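Local coordinates for protein Cas13d (uncultured Ruminococcus sp, PDB 6IV9) that binds CRISPR RNA and, with its two HEPN domains, matures that guide and cleaves target RNA, at residues 652-657 with 728-733; 656-661 with 689-694. The protein carries 2 engineered substitutions. All coordinates share one frame; numbering follows the deposited sequence.

Contact 1. Residues 652-657 with 728-733. With nucleotides of chain B.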
loop_
_atom_site.group_PDB
_atom_site.type_symbol
_atom_site.label_atom_id
_atom_site.label_comp_id
_atom_site.label_asym_id
_atom_site.label_seq_id
_atom_site.Cartn_x
_atom_site.Cartn_y
_atom_site.Cartn_z
ATOM N N LYS A 652 2.767 -10.879 27.071
ATOM C CA LYS A 652 4.007 -11.015 26.273
ATOM C C LYS A 652 3.823 -10.400 24.888
ATOM O O LYS A 652 4.724 -9.744 24.424
ATOM C CB LYS A 652 4.393 -12.483 26.145
ATOM C CG LYS A 652 5.080 -13.042 27.374
ATOM C CD LYS A 652 5.704 -14.374 27.122
ATOM C CE LYS A 652 4.680 -15.444 26.869
ATOM N NZ LYS A 652 5.282 -16.788 27.005
ATOM N N VAL A 653 2.700 -10.691 24.254
ATOM C CA VAL A 653 2.411 -10.112 22.913
ATOM C C VAL A 653 2.271 -8.593 23.024
ATOM O O VAL A 653 2.893 -7.901 22.279
ATOM C CB VAL A 653 1.109 -10.710 22.360
ATOM C CG1 VAL A 653 0.696 -10.019 21.086
ATOM C CG2 VAL A 653 1.217 -12.204 22.157
ATOM N N VAL A 654 1.479 -8.116 23.974
ATOM C CA VAL A 654 1.281 -6.651 24.147
ATOM C C VAL A 654 2.612 -5.986 24.498
ATOM O O VAL A 654 2.905 -4.970 23.958
ATOM C CB VAL A 654 0.191 -6.367 25.186
ATOM C CG1 VAL A 654 0.150 -4.907 25.562
ATOM C CG2 VAL A 654 -1.150 -6.848 24.690
ATOM N N MET A 655 3.402 -6.604 25.360
ATOM C CA MET A 655 4.722 -6.039 25.731
ATOM C C MET A 655 5.617 -6.003 24.489
ATOM O O MET A 655 6.394 -5.088 24.370
ATOM C CB MET A 655 5.394 -6.831 26.855
ATOM C CG MET A 655 4.883 -6.488 28.238
ATOM S SD MET A 655 5.193 -4.796 28.732
ATOM C CE MET A 655 6.953 -4.851 29.036
ATOM N N PHE A 656 5.505 -6.997 23.615
ATOM C CA PHE A 656 6.334 -6.979 22.389
ATOM C C PHE A 656 5.986 -5.748 21.548
ATOM O O PHE A 656 6.862 -5.057 21.119
ATOM C CB PHE A 656 6.115 -8.241 21.561
ATOM C CG PHE A 656 6.716 -8.119 20.192
ATOM C CD1 PHE A 656 8.078 -7.976 20.036
ATOM C CD2 PHE A 656 5.920 -8.101 19.069
ATOM C CE1 PHE A 656 8.634 -7.815 18.785
ATOM C CE2 PHE A 656 6.479 -7.950 17.816
ATOM C CZ PHE A 656 7.827 -7.794 17.682
ATOM N N VAL A 657 4.702 -5.486 21.354
ATOM C CA VAL A 657 4.263 -4.301 20.562
ATOM C C VAL A 657 4.681 -3.002 21.258
ATOM O O VAL A 657 5.199 -2.140 20.612
ATOM C CB VAL A 657 2.749 -4.332 20.296
ATOM C CG1 VAL A 657 2.288 -3.089 19.573
ATOM C CG2 VAL A 657 2.360 -5.563 19.518
ATOM N N LEU A 728 -6.591 0.391 21.049
ATOM C CA LEU A 728 -6.836 0.146 19.608
ATOM C C LEU A 728 -5.520 0.191 18.827
ATOM O O LEU A 728 -5.349 -0.607 17.941
ATOM C CB LEU A 728 -7.822 1.191 19.093
ATOM C CG LEU A 728 -9.243 1.029 19.606
ATOM C CD1 LEU A 728 -10.133 2.141 19.102
ATOM C CD2 LEU A 728 -9.794 -0.323 19.224
ATOM N N THR A 729 -4.660 1.148 19.143
ATOM C CA THR A 729 -3.369 1.281 18.432
ATOM C C THR A 729 -2.527 0.023 18.640
ATOM O O THR A 729 -2.014 -0.492 17.681
ATOM C CB THR A 729 -2.587 2.505 18.914
ATOM O OG1 THR A 729 -3.367 3.661 18.658
ATOM C CG2 THR A 729 -1.246 2.640 18.237
ATOM N N VAL A 730 -2.437 -0.465 19.860
ATOM C CA VAL A 730 -1.565 -1.646 20.094
ATOM C C VAL A 730 -2.081 -2.873 19.331
ATOM O O VAL A 730 -1.302 -3.553 18.726
ATOM C CB VAL A 730 -1.432 -1.912 21.604
ATOM C CG1 VAL A 730 -0.852 -3.274 21.882
ATOM C CG2 VAL A 730 -0.641 -0.819 22.289
ATOM N N MET A 731 -3.370 -3.156 19.415
ATOM C CA MET A 731 -3.934 -4.324 18.700
ATOM C C MET A 731 -3.819 -4.116 17.181
ATOM O O MET A 731 -3.523 -5.043 16.491
ATOM C CB MET A 731 -5.369 -4.607 19.148
ATOM C CG MET A 731 -5.472 -4.850 20.637
ATOM S SD MET A 731 -4.166 -5.878 21.368
ATOM C CE MET A 731 -4.470 -7.447 20.575
ATOM N N TYR A 732 -4.045 -2.899 16.715
ATOM C CA TYR A 732 -3.953 -2.590 15.270
ATOM C C TYR A 732 -2.527 -2.849 14.778
ATOM O O TYR A 732 -2.360 -3.494 13.787
ATOM C CB TYR A 732 -4.354 -1.137 15.035
ATOM C CG TYR A 732 -3.793 -0.498 13.798
ATOM C CD1 TYR A 732 -4.317 -0.755 12.552
ATOM C CD2 TYR A 732 -2.740 0.387 13.885
ATOM C CE1 TYR A 732 -3.794 -0.166 11.422
ATOM C CE2 TYR A 732 -2.202 0.981 12.765
ATOM C CZ TYR A 732 -2.737 0.706 11.528
ATOM O OH TYR A 732 -2.234 1.307 10.431
ATOM N N LEU A 733 -1.532 -2.417 15.543
ATOM C CA LEU A 733 -0.114 -2.588 15.138
ATOM C C LEU A 733 0.169 -4.086 14.978
ATOM O O LEU A 733 0.807 -4.469 14.024
ATOM C CB LEU A 733 0.739 -2.001 16.259
ATOM C CG LEU A 733 1.536 -0.735 15.981
ATOM C CD1 LEU A 733 1.118 0.011 14.744
ATOM C CD2 LEU A 733 1.624 0.155 17.195
ATOM P P U B 38 1.090 3.680 12.364
ATOM O OP1 U B 38 0.888 2.327 11.961
ATOM O OP2 U B 38 0.230 4.752 11.932
ATOM O "O5'" U B 38 1.068 3.623 13.952
ATOM C "C5'" U B 38 1.073 4.803 14.663
ATOM C "C4'" U B 38 1.429 4.516 16.106
ATOM O "O4'" U B 38 2.708 3.842 16.139
ATOM C "C3'" U B 38 1.645 5.796 16.888
ATOM O "O3'" U B 38 0.377 6.184 17.425
ATOM C "C2'" U B 38 2.650 5.376 17.960
ATOM O "O2'" U B 38 2.037 4.676 19.019
ATOM C "C1'" U B 38 3.490 4.358 17.204
ATOM N N1 U B 38 4.731 4.917 16.662
ATOM C C2 U B 38 5.811 4.054 16.571
ATOM O O2 U B 38 5.750 2.883 16.930
ATOM N N3 U B 38 6.950 4.607 16.023
ATOM C C4 U B 38 7.104 5.909 15.547
ATOM O O4 U B 38 8.191 6.268 15.065
ATOM C C5 U B 38 5.913 6.718 15.628
ATOM C C6 U B 38 4.796 6.203 16.174
#
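Val657 points at helix 713-760 and sets its CG1 methyl into the angle between Val730 and Leu733, one turn apart on that helix. The apolar contacts come first. Val657 CG1 lies 3.9 Å from Val730 CG1 and 3.8 Å from Leu733 CB. The CG1 branch stands anti to its own backbone N (chi1 176°), which carries this methyl across to the other helix. It also rests 3.7 Å from the backbone O of Val730, as packing. One turn earlier, Val654 CG1 reaches Val730 CG1 at 4.1 Å, the two side chains crossing at about a right angle. The short helical segments are themselves nearly perpendicular, at 93°, with axes 9.8 Å apart. Such a crossing limits the touching surface to a few residues.

The second group of contacts is with the guide RNA. Leu733 CD1 is 3.6 Å from OP1 of U38 of chain B, and its CD2 packs near the ribose O4'. The Tyr732 ring meets the same OP1 with its edge, and Thr729 CG2 lies 3.9 Å from C4' of U38 of chain B. An alanine at Leu733 keeps CB against Val657 but would probably open a gap between Val657 and the ribose of U38, where CD1 and CD2 now lie. Between the helices the contact is van der Waals alone: helix 713-760 turns Val730 and the base of Leu733 to the valines of helix 651-660, and brings methyls and a ring edge to the sugar-phosphate of U38.

Contact 2. Residues 656-661 with 689-694. With nucleotides of chain B.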
loop_
_atom_site.group_PDB
_atom_site.type_symbol
_atom_site.label_atom_id
_atom_site.label_comp_id
_atom_site.label_asym_id
_atom_site.label_seq_id
_atom_site.Cartn_x
_atom_site.Cartn_y
_atom_site.Cartn_z
ATOM N N PHE A 656 5.505 -6.997 23.615
ATOM C CA PHE A 656 6.334 -6.979 22.389
ATOM C C PHE A 656 5.986 -5.748 21.548
ATOM O O PHE A 656 6.862 -5.057 21.119
ATOM C CB PHE A 656 6.115 -8.241 21.561
ATOM C CG PHE A 656 6.716 -8.119 20.192
ATOM C CD1 PHE A 656 8.078 -7.976 20.036
ATOM C CD2 PHE A 656 5.920 -8.101 19.069
ATOM C CE1 PHE A 656 8.634 -7.815 18.785
ATOM C CE2 PHE A 656 6.479 -7.950 17.816
ATOM C CZ PHE A 656 7.827 -7.794 17.682
ATOM N N VAL A 657 4.702 -5.486 21.354
ATOM C CA VAL A 657 4.263 -4.301 20.562
ATOM C C VAL A 657 4.681 -3.002 21.258
ATOM O O VAL A 657 5.199 -2.140 20.612
ATOM C CB VAL A 657 2.749 -4.332 20.296
ATOM C CG1 VAL A 657 2.288 -3.089 19.573
ATOM C CG2 VAL A 657 2.360 -5.563 19.518
ATOM N N LEU A 658 4.474 -2.920 22.566
ATOM C CA LEU A 658 4.819 -1.726 23.372
ATOM C C LEU A 658 6.336 -1.489 23.277
ATOM O O LEU A 658 6.758 -0.361 23.291
ATOM C CB LEU A 658 4.406 -2.017 24.813
ATOM C CG LEU A 658 3.158 -1.359 25.397
ATOM C CD1 LEU A 658 2.310 -0.563 24.440
ATOM C CD2 LEU A 658 2.359 -2.307 26.251
ATOM N N GLY A 659 7.120 -2.559 23.180
ATOM C CA GLY A 659 8.589 -2.475 23.121
ATOM C C GLY A 659 9.065 -1.701 21.911
ATOM O O GLY A 659 10.113 -1.103 21.978
ATOM N N GLY A 660 8.352 -1.840 20.805
ATOM C CA GLY A 660 8.663 -1.155 19.542
ATOM C C GLY A 660 8.322 0.320 19.573
ATOM O O GLY A 660 8.814 1.053 18.746
ATOM N N ILE A 661 7.424 0.712 20.457
ATOM C CA ILE A 661 7.024 2.139 20.504
ATOM C C ILE A 661 8.171 2.943 21.109
ATOM O O ILE A 661 8.696 2.528 22.122
ATOM C CB ILE A 661 5.686 2.306 21.242
ATOM C CG1 ILE A 661 4.580 1.554 20.506
ATOM C CG2 ILE A 661 5.340 3.767 21.421
ATOM C CD1 ILE A 661 3.263 1.607 21.191
ATOM N N GLU A 689 3.126 -1.543 33.130
ATOM C CA GLU A 689 1.795 -0.856 33.513
ATOM C C GLU A 689 0.670 -0.636 32.450
ATOM O O GLU A 689 -0.451 -0.996 32.664
ATOM C CB GLU A 689 2.112 0.435 34.270
ATOM C CG GLU A 689 1.087 0.804 35.326
ATOM C CD GLU A 689 1.499 1.923 36.276
ATOM O OE1 GLU A 689 2.708 2.099 36.509
ATOM O OE2 GLU A 689 0.610 2.613 36.788
ATOM N N LEU A 690 1.115 -0.251 31.263
ATOM C CA LEU A 690 0.218 -0.068 30.101
ATOM C C LEU A 690 -0.283 -1.448 29.661
ATOM O O LEU A 690 -1.432 -1.559 29.334
ATOM C CB LEU A 690 0.974 0.675 29.002
ATOM C CG LEU A 690 1.342 2.108 29.353
ATOM C CD1 LEU A 690 2.257 2.719 28.322
ATOM C CD2 LEU A 690 0.105 2.942 29.537
ATOM N N ALA A 691 0.583 -2.456 29.680
ATOM C CA ALA A 691 0.185 -3.820 29.276
ATOM C C ALA A 691 -0.884 -4.362 30.228
ATOM O O ALA A 691 -1.793 -5.009 29.772
ATOM C CB ALA A 691 1.374 -4.724 29.192
ATOM N N ARG A 692 -0.733 -4.105 31.521
ATOM C CA ARG A 692 -1.730 -4.549 32.521
ATOM C C ARG A 692 -3.062 -3.843 32.277
ATOM O O ARG A 692 -4.078 -4.474 32.406
ATOM C CB ARG A 692 -1.227 -4.243 33.926
ATOM C CG ARG A 692 -0.238 -5.274 34.425
ATOM C CD ARG A 692 -0.161 -5.242 35.936
ATOM N NE ARG A 692 0.649 -4.130 36.387
ATOM C CZ ARG A 692 1.961 -4.045 36.269
ATOM N NH1 ARG A 692 2.553 -2.902 36.533
ATOM N NH2 ARG A 692 2.674 -5.088 35.899
ATOM N N MET A 693 -3.022 -2.563 31.941
ATOM C CA MET A 693 -4.270 -1.810 31.684
ATOM C C MET A 693 -4.995 -2.426 30.492
ATOM O O MET A 693 -6.189 -2.559 30.553
ATOM C CB MET A 693 -3.955 -0.368 31.317
ATOM C CG MET A 693 -3.511 0.441 32.470
ATOM S SD MET A 693 -3.708 2.169 32.084
ATOM C CE MET A 693 -4.206 2.074 30.376
ATOM N N ILE A 694 -4.251 -2.736 29.442
ATOM C CA ILE A 694 -4.815 -3.345 28.210
ATOM C C ILE A 694 -5.387 -4.721 28.550
ATOM O O ILE A 694 -6.480 -5.032 28.136
ATOM C CB ILE A 694 -3.733 -3.393 27.126
ATOM C CG1 ILE A 694 -3.472 -1.995 26.583
ATOM C CG2 ILE A 694 -4.103 -4.360 26.030
ATOM C CD1 ILE A 694 -2.199 -1.863 25.848
ATOM P P U B 38 1.090 3.680 12.364
ATOM O OP1 U B 38 0.888 2.327 11.961
ATOM O OP2 U B 38 0.230 4.752 11.932
ATOM O "O5'" U B 38 1.068 3.623 13.952
ATOM C "C5'" U B 38 1.073 4.803 14.663
ATOM C "C4'" U B 38 1.429 4.516 16.106
ATOM O "O4'" U B 38 2.708 3.842 16.139
ATOM C "C3'" U B 38 1.645 5.796 16.888
ATOM O "O3'" U B 38 0.377 6.184 17.425
ATOM C "C2'" U B 38 2.650 5.376 17.960
ATOM O "O2'" U B 38 2.037 4.676 19.019
ATOM C "C1'" U B 38 3.490 4.358 17.204
ATOM N N1 U B 38 4.731 4.917 16.662
ATOM C C2 U B 38 5.811 4.054 16.571
ATOM O O2 U B 38 5.750 2.883 16.930
ATOM N N3 U B 38 6.950 4.607 16.023
ATOM C C4 U B 38 7.104 5.909 15.547
ATOM O O4 U B 38 8.191 6.268 15.065
ATOM C C5 U B 38 5.913 6.718 15.628
ATOM C C6 U B 38 4.796 6.203 16.174
#
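Leu658 reaches towards helix 683-696 and lays one methyl, CD2, on the turn that holds Leu690 and Ala691. The contact is apolar and small. Leu658 CD2 sits 3.9 Å from Ala691 CB and equally close to the backbone N of Ala691. It lies 4.3 Å from Leu690 CB. A single methyl thus rests on the start of the Ala691 side chain and on the backbone beside it. The small alanine lets the leucine come this near to the main chain. The chi1 of Leu658 (-105°), the torsion that directs this branch, is away from the staggered positions. Ile694 also points to this side, but stays slightly farther off. The side chain of Leu690 goes on to Leu726 and Tyr669.

Polar contacts gather on the backbone of 658-661. Ile661 N bonds to Leu658 O at 3.1 Å. Arg687, on helix 683-696, adds hydrogen bonds to the backbone O of Leu658 and of Ile661. This ties the backbone of 658-661 to the same helix that Leu658 packs against.

The last group is with RNA. Ile661 CA lies 3.9 Å from O2 of the U38 base of chain B, and Ile661 CD1 is 4.0 Å from O2' of the same nucleotide. The contact therefore joins a buried leucine-alanine packing to backbone carbonyls held by an arginine, and Ile661, which gives one of those carbonyls, borders U38 of the guide.

In the fold
Both contacts start from helix 651-660. Val654 and Leu658 each touch both partner helices, which is why the two contacts merge. Their centres are about 6 Å apart, and the side chains form one apolar cluster. Val730 CG2 touches Leu658 CD1 at 3.7 Å, and Val654 CG1 touches Ala691 CB at 3.8 Å. The touching side chains join helices 651-660, 683-696 and 713-760, the last two consecutive in the chain. U38 of chain B borders both: its phosphate and sugar at contact 1, its base and ribose at contact 2. The cluster thus lies behind a surface that receives the crRNA.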